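PDB 5D66: uncharacterized protein, which is of unknown function but folds as an ankyrin repeat domain, a scaffold that in other proteins commonly mediates protein-protein binding. Local coordinates for residues A[105-110]-A[139-144]; A[154-159]-A[186-191]; A[83-88]-A[119-124]; A[168-173]-A[177-182]. All coordinates share one frame; numbering follows the deposited sequence.

Contact 1 (A[105-110]-A[139-144]); sequences ALIPAA and LLEAII
Ala-110 and Ala-142 mark the closest backbone approach of the two helical segments, with their CA atoms 5.4 Å apart. Their methyl groups meet as well, CB of Ala-110 lying 4.4 Å from CB of Ala-142. Small side chains on both helices allow this near approach. Ile-155 of helix 150-162 packs against both alanines.

The second point of contact is between Ile-107 and Glu-141, whose side chains cross at about a right angle. The touching group of Ile-107 is its branch methyl. CG2 stands anti to the backbone N, with CG1 at chi1 -63°, and this aims the methyl at the acid. CG2 of Ile-107 lies 3.4 Å from CD of Glu-141. It is nearly equidistant from the two oxygens, at 3.5 Å from OE2 and 3.7 Å from OE1 of Glu-141. The methyl therefore rests over the carboxylate.

The acid is buried, and its polar end is held from outside the two segments. OE2 is hydrogen-bonded to ND2 of Asn-132. OE1 comes close to OE1 of Glu-111, and this pairing of like charges might favour a shared or retained proton.

Helices 106-111 and 138-144 lie side by side, as in the inner helical layer of the ankyrin repeat fold.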
loop_
_atom_site.group_PDB
_atom_site.type_symbol
_atom_site.label_atom_id
_atom_site.label_comp_id
_atom_site.label_asym_id
_atom_site.label_seq_id
_atom_site.Cartn_x
_atom_site.Cartn_y
_atom_site.Cartn_z
ATOM N N ALA A 105 1.393 -2.877 -2.800
ATOM C CA ALA A 105 1.154 -1.868 -1.762
ATOM C C ALA A 105 2.459 -1.370 -1.129
ATOM O O ALA A 105 2.519 -0.282 -0.578
ATOM C CB ALA A 105 0.200 -2.411 -0.697
ATOM N N LEU A 106 3.484 -2.226 -1.138
ATOM C CA LEU A 106 4.752 -1.888 -0.534
ATOM C C LEU A 106 5.478 -0.776 -1.224
ATOM O O LEU A 106 6.175 0.017 -0.572
ATOM C CB LEU A 106 5.639 -3.140 -0.466
ATOM C CG LEU A 106 7.009 -3.023 0.056
ATOM C CD1 LEU A 106 6.994 -2.470 1.534
ATOM C CD2 LEU A 106 7.738 -4.325 0.026
ATOM N N ILE A 107 5.410 -0.713 -2.535
ATOM C CA ILE A 107 6.205 0.262 -3.302
ATOM C C ILE A 107 5.794 1.708 -2.932
ATOM O O ILE A 107 6.681 2.508 -2.562
ATOM C CB ILE A 107 6.214 -0.027 -4.799
ATOM C CG1 ILE A 107 6.876 -1.393 -5.049
ATOM C CG2 ILE A 107 7.004 1.090 -5.498
ATOM C CD1 ILE A 107 6.908 -1.806 -6.469
ATOM N N PRO A 108 4.503 2.081 -2.961
ATOM C CA PRO A 108 4.148 3.447 -2.539
ATOM C C PRO A 108 4.404 3.695 -1.079
ATOM O O PRO A 108 4.735 4.824 -0.675
ATOM C CB PRO A 108 2.686 3.582 -2.941
ATOM C CG PRO A 108 2.179 2.165 -3.004
ATOM C CD PRO A 108 3.346 1.421 -3.592
ATOM N N ALA A 109 4.276 2.687 -0.211
ATOM C CA ALA A 109 4.574 2.867 1.202
ATOM C C ALA A 109 6.042 3.262 1.362
ATOM O O ALA A 109 6.384 4.181 2.134
ATOM C CB ALA A 109 4.257 1.616 1.955
ATOM N N ALA A 110 6.930 2.601 0.611
ATOM C CA ALA A 110 8.342 2.952 0.656
ATOM C C ALA A 110 8.587 4.339 0.073
ATOM O O ALA A 110 9.316 5.136 0.615
ATOM C CB ALA A 110 9.137 1.860 -0.062
ATOM N N LEU A 139 12.869 -0.592 -3.114
ATOM C CA LEU A 139 14.194 -0.098 -2.835
ATOM C C LEU A 139 14.544 1.108 -3.728
ATOM O O LEU A 139 15.028 2.142 -3.230
ATOM C CB LEU A 139 15.219 -1.210 -2.977
ATOM C CG LEU A 139 16.674 -0.865 -2.680
ATOM C CD1 LEU A 139 16.882 -0.395 -1.286
ATOM C CD2 LEU A 139 17.539 -2.054 -2.980
ATOM N N LEU A 140 14.344 0.975 -5.015
ATOM C CA LEU A 140 14.650 2.067 -5.937
ATOM C C LEU A 140 13.842 3.290 -5.603
ATOM O O LEU A 140 14.377 4.415 -5.581
ATOM C CB LEU A 140 14.489 1.645 -7.380
ATOM C CG LEU A 140 15.587 0.745 -7.913
ATOM C CD1 LEU A 140 15.161 0.002 -9.156
ATOM C CD2 LEU A 140 16.837 1.546 -8.238
ATOM N N GLU A 141 12.535 3.140 -5.393
ATOM C CA GLU A 141 11.739 4.334 -5.043
ATOM C C GLU A 141 12.164 4.965 -3.736
ATOM O O GLU A 141 12.163 6.191 -3.635
ATOM C CB GLU A 141 10.249 4.017 -5.038
ATOM C CG GLU A 141 9.708 3.688 -6.423
ATOM C CD GLU A 141 8.244 4.063 -6.663
ATOM O OE1 GLU A 141 7.673 4.753 -5.884
ATOM O OE2 GLU A 141 7.692 3.672 -7.700
ATOM N N ALA A 142 12.486 4.169 -2.730
ATOM C CA ALA A 142 12.906 4.763 -1.471
ATOM C C ALA A 142 14.151 5.630 -1.635
ATOM O O ALA A 142 14.305 6.658 -0.966
ATOM C CB ALA A 142 13.169 3.677 -0.467
ATOM N N ILE A 143 15.020 5.283 -2.601
ATOM C CA ILE A 143 16.246 6.028 -2.843
ATOM C C ILE A 143 15.946 7.226 -3.728
ATOM O O ILE A 143 16.324 8.363 -3.348
ATOM C CB ILE A 143 17.303 5.114 -3.492
ATOM C CG1 ILE A 143 17.716 3.975 -2.525
ATOM C CG2 ILE A 143 18.549 5.928 -3.886
ATOM C CD1 ILE A 143 18.489 2.908 -3.097
ATOM N N ILE A 144 15.339 6.988 -4.876
ATOM C CA ILE A 144 15.137 8.045 -5.879
ATOM C C ILE A 144 14.138 9.103 -5.440
ATOM O O ILE A 144 14.321 10.280 -5.715
ATOM C CB ILE A 144 14.642 7.386 -7.189
ATOM C CG1 ILE A 144 15.740 6.478 -7.777
ATOM C CG2 ILE A 144 14.197 8.422 -8.186
ATOM C CD1 ILE A 144 15.285 5.558 -8.899
#

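Contact 2 (A[154-159]-A[186-191])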
loop_
_atom_site.group_PDB
_atom_site.type_symbol
_atom_site.label_atom_id
_atom_site.label_comp_id
_atom_site.label_asym_id
_atom_site.label_seq_id
_atom_site.Cartn_x
_atom_site.Cartn_y
_atom_site.Cartn_z
ATOM N N GLN A 154 15.775 4.114 7.169
ATOM C CA GLN A 154 15.151 3.025 7.949
ATOM C C GLN A 154 14.466 2.053 6.971
ATOM O O GLN A 154 14.596 0.830 7.123
ATOM C CB GLN A 154 14.163 3.594 8.960
ATOM C CG GLN A 154 14.887 4.353 10.029
ATOM C CD GLN A 154 14.008 5.304 10.828
ATOM O OE1 GLN A 154 12.788 5.304 10.677
ATOM N NE2 GLN A 154 14.620 6.061 11.719
ATOM N N ILE A 155 13.799 2.580 5.950
ATOM C CA ILE A 155 13.100 1.743 4.957
ATOM C C ILE A 155 14.099 0.967 4.124
ATOM O O ILE A 155 13.895 -0.226 3.847
ATOM C CB ILE A 155 12.178 2.618 4.120
ATOM C CG1 ILE A 155 10.931 2.971 4.948
ATOM C CG2 ILE A 155 11.803 1.968 2.799
ATOM C CD1 ILE A 155 10.160 4.132 4.488
ATOM N N VAL A 156 15.174 1.620 3.645
ATOM C CA VAL A 156 16.256 0.879 2.974
ATOM C C VAL A 156 16.754 -0.283 3.833
ATOM O O VAL A 156 16.927 -1.412 3.362
ATOM C CB VAL A 156 17.344 1.811 2.501
ATOM C CG1 VAL A 156 18.592 1.043 2.052
ATOM C CG2 VAL A 156 16.842 2.722 1.382
ATOM N N ALA A 157 17.062 0.029 5.105
ATOM C CA ALA A 157 17.562 -1.001 5.984
ATOM C C ALA A 157 16.592 -2.163 6.125
ATOM O O ALA A 157 16.991 -3.322 6.147
ATOM C CB ALA A 157 17.979 -0.425 7.296
ATOM N N LEU A 158 15.309 -1.842 6.283
ATOM C CA LEU A 158 14.271 -2.891 6.422
ATOM C C LEU A 158 14.213 -3.752 5.197
ATOM O O LEU A 158 14.157 -4.988 5.278
ATOM C CB LEU A 158 12.871 -2.279 6.635
ATOM C CG LEU A 158 12.602 -1.639 7.995
ATOM C CD1 LEU A 158 11.203 -1.001 7.977
ATOM C CD2 LEU A 158 12.681 -2.615 9.090
ATOM N N LEU A 159 14.203 -3.140 4.044
ATOM C CA LEU A 159 14.102 -3.891 2.751
ATOM C C LEU A 159 15.286 -4.826 2.583
ATOM O O LEU A 159 15.167 -5.966 2.198
ATOM C CB LEU A 159 13.989 -2.958 1.559
ATOM C CG LEU A 159 12.617 -2.223 1.500
ATOM C CD1 LEU A 159 12.757 -1.026 0.526
ATOM C CD2 LEU A 159 11.496 -3.116 1.008
ATOM N N ARG A 186 25.126 8.875 1.949
ATOM C CA ARG A 186 26.251 8.057 2.406
ATOM C C ARG A 186 25.786 6.890 3.234
ATOM O O ARG A 186 26.310 5.769 3.133
ATOM C CB ARG A 186 27.194 8.895 3.252
ATOM C CG ARG A 186 27.759 10.088 2.505
ATOM C CD ARG A 186 28.770 10.847 3.379
ATOM N NE ARG A 186 28.146 11.412 4.564
ATOM C CZ ARG A 186 28.753 11.631 5.723
ATOM N NH1 ARG A 186 30.029 11.355 5.891
ATOM N NH2 ARG A 186 28.065 12.117 6.778
ATOM N N GLU A 187 24.770 7.113 4.077
ATOM C CA GLU A 187 24.212 6.055 4.926
ATOM C C GLU A 187 23.588 4.940 4.067
ATOM O O GLU A 187 23.887 3.749 4.280
ATOM C CB GLU A 187 23.197 6.616 5.943
ATOM C CG GLU A 187 23.719 7.705 6.809
ATOM C CD GLU A 187 23.706 9.124 6.246
ATOM O OE1 GLU A 187 23.426 9.333 5.028
ATOM O OE2 GLU A 187 24.134 10.039 6.950
ATOM N N ILE A 188 22.742 5.337 3.102
ATOM C CA ILE A 188 22.145 4.368 2.219
ATOM C C ILE A 188 23.223 3.604 1.403
ATOM O O ILE A 188 23.131 2.396 1.229
ATOM C CB ILE A 188 21.115 5.045 1.309
ATOM C CG1 ILE A 188 19.892 5.399 2.161
ATOM C CG2 ILE A 188 20.800 4.139 0.105
ATOM C CD1 ILE A 188 18.862 6.285 1.470
ATOM N N GLU A 189 24.274 4.318 0.913
ATOM C CA GLU A 189 25.386 3.648 0.243
ATOM C C GLU A 189 26.001 2.545 1.107
ATOM O O GLU A 189 26.257 1.439 0.628
ATOM C CB GLU A 189 26.415 4.657 -0.242
ATOM C CG GLU A 189 27.607 4.002 -0.877
ATOM C CD GLU A 189 28.699 4.960 -1.282
ATOM O OE1 GLU A 189 28.653 6.124 -0.823
ATOM O OE2 GLU A 189 29.630 4.540 -1.989
ATOM N N LYS A 190 26.269 2.885 2.355
ATOM C CA LYS A 190 26.894 1.901 3.244
ATOM C C LYS A 190 25.994 0.709 3.493
ATOM O O LYS A 190 26.465 -0.431 3.455
ATOM C CB LYS A 190 27.339 2.522 4.530
ATOM C CG LYS A 190 28.568 3.432 4.357
ATOM C CD LYS A 190 29.056 4.073 5.622
ATOM C CE LYS A 190 29.980 3.215 6.315
ATOM N NZ LYS A 190 31.371 3.235 5.700
ATOM N N LEU A 191 24.694 0.942 3.706
ATOM C CA LEU A 191 23.749 -0.147 3.846
ATOM C C LEU A 191 23.687 -1.051 2.644
ATOM O O LEU A 191 23.671 -2.277 2.775
ATOM C CB LEU A 191 22.337 0.429 4.098
ATOM C CG LEU A 191 22.141 1.106 5.436
ATOM C CD1 LEU A 191 20.872 1.960 5.463
ATOM C CD2 LEU A 191 22.085 0.086 6.577
#
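Val-156 turns CG1 anti to its backbone N, chi1 169°, and CG2 anti to its carbonyl carbon. Its two methyls are thereby split between Leu-191 and Ile-188 of the facing helix. Ile-188 places CG1 anti to its carbonyl carbon, chi1 -72°, which carries CD1 to the valine.

The setting is the outer helical layer of the ankyrin repeat fold. Helices 150-162 and 186-194 stand side by side here. The segments run almost parallel, 6° apart in direction, with axes 9.9 Å from each other at closest approach. At that spacing the side chains bridge the gap, and backbone does not touch backbone.

The contact is wholly apolar. Val-156 and Ile-188 cross at about a right angle, and CG2 of Val-156 is 4.1 Å from CD1 of Ile-188. CG1 of Ile-188 is just as near to that methyl, so the valine tip lies against the last bond of the isoleucine. These two residues are buried. Val-156 also touches Leu-139, and Ile-188 touches Ile-143 and Ala-180, so this half of the contact continues into the inner helices.

The other half is nearer to solvent. CD1 of Leu-191 touches both Val-156 and Ala-157, and the leucine also meets Leu-160. CD1 of Leu-191 lies 4.2 Å from CG1 of Val-156. Both methyls of Leu-191 face the alanine, CD1 and CD2 each 4.2 Å from CB of Ala-157.

Contact 3 (A[83-88]-A[119-124]); sequences KILRMT and RTLIAA
Thr-120, Leu-85 and Arg-86 carry most of this contact between two nearly parallel helices. The segment axes are 11.3 Å apart at closest approach and 8° apart in direction. The distance is spanned by side chains alone.

Thr-120 faces the other helix and offers it both branches. Its hydroxyl is hydrogen-bonded to the carbonyl O of Glu-116, one turn back in its own helix. OG1 of Thr-120 is also approached by Arg-86. NH1 of Arg-86 lies 2.9 Å from OG1 of Thr-120, but the bond is bent to 120° at the hydrogen and is weak. CG2 of Thr-120 is 3.4 Å from NH1 of Arg-86. The arginine gets there by an extended chain from CG to NE that crosses the threonine at about a right angle. Arg-86 is exposed and has two conformers, so this weak link is doubtful.

Leu-85 works on the buried side. With chi1 at 176° its side chain runs out from the helix and across the gap. CD2 of Leu-85 meets CD2 of Leu-121 at 3.9 Å and CG2 of Thr-120 at 4.3 Å.

Both helices belong to the outer layer of the ankyrin stack. Tyr-73 of helix 72-79 touches both leucines from the inner layer. Helix 49-57 packs against helix 82-90, and helix 150-162 against helix 115-124, which continues the row.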
loop_
_atom_site.group_PDB
_atom_site.type_symbol
_atom_site.label_atom_id
_atom_site.label_comp_id
_atom_site.label_asym_id
_atom_site.label_seq_id
_atom_site.Cartn_x
_atom_site.Cartn_y
_atom_site.Cartn_z
ATOM N N LYS A 83 -4.196 1.156 10.383
ATOM C CA LYS A 83 -5.242 0.393 11.061
ATOM C C LYS A 83 -6.120 -0.350 10.025
ATOM O O LYS A 83 -6.372 -1.542 10.147
ATOM C CB LYS A 83 -6.096 1.292 11.984
ATOM C CG LYS A 83 -5.237 1.768 13.160
ATOM C CD LYS A 83 -5.956 2.734 14.022
ATOM C CE LYS A 83 -5.224 2.992 15.308
ATOM N NZ LYS A 83 -6.048 3.856 16.158
ATOM N N ILE A 84 -6.529 0.342 8.968
ATOM C CA ILE A 84 -7.311 -0.306 7.910
ATOM C C ILE A 84 -6.438 -1.343 7.216
ATOM O O ILE A 84 -6.915 -2.445 6.930
ATOM C CB ILE A 84 -7.895 0.709 6.945
ATOM C CG1 ILE A 84 -8.959 1.565 7.642
ATOM C CG2 ILE A 84 -8.534 -0.016 5.754
ATOM C CD1 ILE A 84 -9.549 2.662 6.798
ATOM N N LEU A 85 -5.188 -0.996 6.918
ATOM C CA LEU A 85 -4.331 -1.971 6.254
ATOM C C LEU A 85 -4.256 -3.299 7.036
ATOM O O LEU A 85 -4.375 -4.379 6.439
ATOM C CB LEU A 85 -2.936 -1.400 6.056
ATOM C CG LEU A 85 -1.939 -2.348 5.456
ATOM C CD1 LEU A 85 -2.342 -2.697 3.997
ATOM C CD2 LEU A 85 -0.551 -1.816 5.485
ATOM N N ARG A 86 -4.042 -3.213 8.355
ATOM C CA ARG A 86 -3.953 -4.418 9.170
ATOM C C ARG A 86 -5.247 -5.240 9.061
ATOM O O ARG A 86 -5.183 -6.456 9.013
ATOM C CB ARG A 86 -3.593 -4.102 10.569
ATOM C CG ARG A 86 -2.209 -3.602 10.732
ATOM C CD ARG A 86 -1.874 -3.478 12.225
ATOM N NE ARG A 86 -0.793 -2.539 12.546
ATOM C CZ ARG A 86 0.507 -2.732 12.290
ATOM N NH1 ARG A 86 0.955 -3.844 11.702
ATOM N NH2 ARG A 86 1.396 -1.808 12.653
HETATM N N MSE A 87 -6.387 -4.571 9.038
HETATM C CA MSE A 87 -7.653 -5.278 8.845
HETATM C C MSE A 87 -7.662 -6.020 7.528
HETATM O O MSE A 87 -8.092 -7.201 7.431
HETATM C CB MSE A 87 -8.848 -4.349 8.903
HETATM C CG MSE A 87 -9.021 -3.542 10.104
HETATM SE SE MSE A 87 -10.435 -2.217 9.792
HETATM C CE MSE A 87 -9.907 -1.045 11.220
ATOM N N THR A 88 -7.234 -5.357 6.462
ATOM C CA THR A 88 -7.212 -6.018 5.160
ATOM C C THR A 88 -6.290 -7.245 5.128
ATOM O O THR A 88 -6.598 -8.242 4.465
ATOM C CB THR A 88 -6.945 -5.052 3.983
ATOM O OG1 THR A 88 -5.580 -4.682 3.896
ATOM C CG2 THR A 88 -7.807 -3.845 3.967
ATOM N N ARG A 119 7.270 -1.882 7.262
ATOM C CA ARG A 119 7.564 -2.991 8.177
ATOM C C ARG A 119 6.434 -4.047 8.117
ATOM O O ARG A 119 6.691 -5.243 8.039
ATOM C CB ARG A 119 7.785 -2.455 9.601
ATOM C CG ARG A 119 8.377 -3.455 10.532
ATOM C CD ARG A 119 8.380 -2.974 12.016
ATOM N NE ARG A 119 8.735 -1.560 12.283
ATOM C CZ ARG A 119 9.974 -1.050 12.216
ATOM N NH1 ARG A 119 11.022 -1.820 12.016
ATOM N NH2 ARG A 119 10.152 0.246 12.416
ATOM N N THR A 120 5.222 -3.582 8.206
ATOM C CA THR A 120 4.029 -4.411 8.213
ATOM C C THR A 120 3.898 -5.218 6.941
ATOM O O THR A 120 3.575 -6.425 6.985
ATOM C CB THR A 120 2.809 -3.541 8.469
ATOM O OG1 THR A 120 2.895 -2.945 9.801
ATOM C CG2 THR A 120 1.487 -4.304 8.390
ATOM N N LEU A 121 4.076 -4.580 5.802
ATOM C CA LEU A 121 3.966 -5.247 4.518
ATOM C C LEU A 121 5.064 -6.254 4.268
ATOM O O LEU A 121 4.821 -7.300 3.696
ATOM C CB LEU A 121 3.831 -4.219 3.404
ATOM C CG LEU A 121 2.496 -3.429 3.421
ATOM C CD1 LEU A 121 2.618 -2.265 2.435
ATOM C CD2 LEU A 121 1.328 -4.244 3.054
ATOM N N ILE A 122 6.307 -5.920 4.676
ATOM C CA ILE A 122 7.376 -6.890 4.626
ATOM C C ILE A 122 7.007 -8.139 5.435
ATOM O O ILE A 122 7.150 -9.272 4.961
ATOM C CB ILE A 122 8.706 -6.292 5.109
ATOM C CG1 ILE A 122 9.251 -5.287 4.080
ATOM C CG2 ILE A 122 9.713 -7.383 5.365
ATOM C CD1 ILE A 122 10.411 -4.468 4.630
ATOM N N ALA A 123 6.557 -7.917 6.661
ATOM C CA ALA A 123 6.206 -9.018 7.561
ATOM C C ALA A 123 5.088 -9.882 6.989
ATOM O O ALA A 123 5.084 -11.103 7.211
ATOM C CB ALA A 123 5.803 -8.511 8.936
ATOM N N ALA A 124 4.133 -9.256 6.286
ATOM C CA ALA A 124 3.041 -9.986 5.695
ATOM C C ALA A 124 3.421 -10.880 4.514
ATOM O O ALA A 124 2.704 -11.808 4.191
ATOM C CB ALA A 124 1.940 -9.018 5.233
#

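Contact 4 (A[168-173]-A[177-182]); sequences LADKDG and LQHART
Asp-170 and His-179 tie a finger loop of the ankyrin fold to the helix that follows it. Asp-170 opens a type I beta turn that ends at Gly-173, whose positive phi suits glycine.

From the backbone, CB of Asp-170 points toward the helix. CG then sits between the backbone N and the carbonyl carbon, chi1 72°, 3.7 Å from NE2 of His-179. The carboxylate oxygens differ. OD1 turns back to its own loop. It accepts a weak bond from the backbone N of Asp-172 at 2.8 Å, and a hydrogen bond from the backbone N of Ile-174. OD2 goes to the helix and receives the N-H of NE2 of His-179. The acid joins turn to helix, while the bond from Gly-173 N to Asp-170 O closes the turn itself.

The imidazole is buried against Leu-140, Ile-143 and Ile-144 of helix 138-144. The aspartate satisfies NE2, and ND1 has a separate hydrogen bond nearby in the chain. The carboxylate might also favour a positively charged ring.

The bond from NE2 of His-179 to OD2 of Asp-170 is 2.8 Å long. The oxygen lies almost in the ring plane, yet the nitrogen stands 47° out of the carboxylate plane.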
loop_
_atom_site.group_PDB
_atom_site.type_symbol
_atom_site.label_atom_id
_atom_site.label_comp_id
_atom_site.label_asym_id
_atom_site.label_seq_id
_atom_site.Cartn_x
_atom_site.Cartn_y
_atom_site.Cartn_z
ATOM N N LEU A 168 19.006 -5.128 -8.243
ATOM C CA LEU A 168 17.928 -4.938 -9.239
ATOM C C LEU A 168 17.886 -3.479 -9.614
ATOM O O LEU A 168 17.545 -2.618 -8.807
ATOM C CB LEU A 168 16.573 -5.427 -8.720
ATOM C CG LEU A 168 16.447 -6.926 -8.579
ATOM C CD1 LEU A 168 15.067 -7.257 -7.987
ATOM C CD2 LEU A 168 16.705 -7.734 -9.833
ATOM N N ALA A 169 18.326 -3.206 -10.839
ATOM C CA ALA A 169 18.470 -1.872 -11.398
ATOM C C ALA A 169 17.155 -1.348 -12.010
ATOM O O ALA A 169 16.229 -2.111 -12.262
ATOM C CB ALA A 169 19.587 -1.906 -12.407
ATOM N N ASP A 170 17.122 -0.035 -12.271
ATOM C CA ASP A 170 16.026 0.593 -12.982
ATOM C C ASP A 170 16.014 0.196 -14.457
ATOM O O ASP A 170 16.847 -0.602 -14.933
ATOM C CB ASP A 170 15.996 2.095 -12.720
ATOM C CG ASP A 170 17.106 2.906 -13.399
ATOM O OD1 ASP A 170 17.703 2.377 -14.382
ATOM O OD2 ASP A 170 17.309 4.090 -13.002
ATOM N N LYS A 171 15.049 0.709 -15.220
ATOM C CA LYS A 171 14.932 0.329 -16.634
ATOM C C LYS A 171 16.154 0.681 -17.430
ATOM O O LYS A 171 16.443 0.022 -18.421
ATOM C CB LYS A 171 13.759 1.034 -17.305
ATOM C CG LYS A 171 12.486 0.373 -17.093
ATOM C CD LYS A 171 11.426 1.154 -17.764
ATOM C CE LYS A 171 10.106 0.553 -17.485
ATOM N NZ LYS A 171 9.122 1.524 -17.901
ATOM N N ASP A 172 16.864 1.719 -16.998
ATOM C CA ASP A 172 17.997 2.264 -17.724
ATOM C C ASP A 172 19.322 1.687 -17.228
ATOM O O ASP A 172 20.406 2.178 -17.589
ATOM C CB ASP A 172 17.993 3.796 -17.560
ATOM C CG ASP A 172 16.619 4.411 -17.829
ATOM O OD1 ASP A 172 15.965 3.993 -18.844
ATOM O OD2 ASP A 172 16.187 5.275 -17.023
ATOM N N GLY A 173 19.239 0.636 -16.401
ATOM C CA GLY A 173 20.419 -0.060 -15.935
ATOM C C GLY A 173 21.122 0.576 -14.735
ATOM O O GLY A 173 22.209 0.112 -14.350
ATOM N N LEU A 177 22.914 1.210 -5.879
ATOM C CA LEU A 177 24.174 1.782 -5.422
ATOM C C LEU A 177 24.514 3.050 -6.186
ATOM O O LEU A 177 24.905 4.061 -5.581
ATOM C CB LEU A 177 25.256 0.746 -5.559
ATOM C CG LEU A 177 26.653 1.184 -5.089
ATOM C CD1 LEU A 177 26.641 1.563 -3.647
ATOM C CD2 LEU A 177 27.652 0.080 -5.368
ATOM N N GLN A 178 24.409 3.014 -7.503
ATOM C CA GLN A 178 24.697 4.204 -8.280
ATOM C C GLN A 178 23.745 5.346 -7.966
ATOM O O GLN A 178 24.161 6.489 -7.841
ATOM C CB GLN A 178 24.748 3.877 -9.764
ATOM C CG GLN A 178 25.280 5.055 -10.593
ATOM C CD GLN A 178 26.698 5.539 -10.140
ATOM O OE1 GLN A 178 27.659 4.762 -10.141
ATOM N NE2 GLN A 178 26.782 6.788 -9.641
ATOM N N HIS A 179 22.461 5.031 -7.829
ATOM C CA HIS A 179 21.500 6.034 -7.432
ATOM C C HIS A 179 21.856 6.702 -6.120
ATOM O O HIS A 179 21.724 7.932 -5.966
ATOM C CB HIS A 179 20.081 5.485 -7.407
ATOM C CG HIS A 179 19.435 5.396 -8.750
ATOM N ND1 HIS A 179 19.207 6.509 -9.524
ATOM C CD2 HIS A 179 18.928 4.358 -9.426
ATOM C CE1 HIS A 179 18.558 6.180 -10.612
ATOM N NE2 HIS A 179 18.409 4.876 -10.592
ATOM N N ALA A 180 22.264 5.917 -5.142
ATOM C CA ALA A 180 22.663 6.462 -3.845
ATOM C C ALA A 180 23.916 7.333 -3.979
ATOM O O ALA A 180 24.017 8.426 -3.381
ATOM C CB ALA A 180 22.884 5.341 -2.880
ATOM N N ARG A 181 24.888 6.851 -4.736
ATOM C CA ARG A 181 26.158 7.572 -4.902
ATOM C C ARG A 181 25.924 8.907 -5.601
ATOM O O ARG A 181 26.501 9.925 -5.234
ATOM C CB ARG A 181 27.129 6.685 -5.655
ATOM C CG ARG A 181 27.807 5.650 -4.816
ATOM C CD ARG A 181 28.621 4.680 -5.566
ATOM N NE ARG A 181 29.373 3.827 -4.653
ATOM C CZ ARG A 181 30.065 2.760 -5.047
ATOM N NH1 ARG A 181 30.064 2.370 -6.331
ATOM N NH2 ARG A 181 30.769 2.080 -4.169
ATOM N N THR A 182 25.121 8.911 -6.669
ATOM C CA THR A 182 24.860 10.110 -7.443
ATOM C C THR A 182 24.262 11.215 -6.557
ATOM O O THR A 182 24.472 12.390 -6.815
ATOM C CB THR A 182 23.973 9.757 -8.652
ATOM O OG1 THR A 182 24.763 9.055 -9.621
ATOM C CG2 THR A 182 23.412 10.985 -9.279
#

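Overall arrangement
Contacts 2 and 3 join outer helices of the ankyrin stack, contact 1 joins inner ones, and contact 4 ties a loop to an inner helix. Contact 1 is fully buried; the others are partly so. Contact 2 is purely apolar, whereas contact 3 adds a weak polar link at its exposed margin. Contact 4 rests on a single hydrogen bond from a buried ring. Neighbouring contacts share surfaces: Leu-159 of contact 2 packs at Leu-139 of contact 1, Leu-158 of contact 2 at Arg-119 and Ile-122 of contact 3, and Leu-121 of contact 3 on Ala-105 of contact 1. A salt bridge between Arg-181 and Glu-189 joins segments of contacts 4 and 2. Contacts 3 and 4 do not touch.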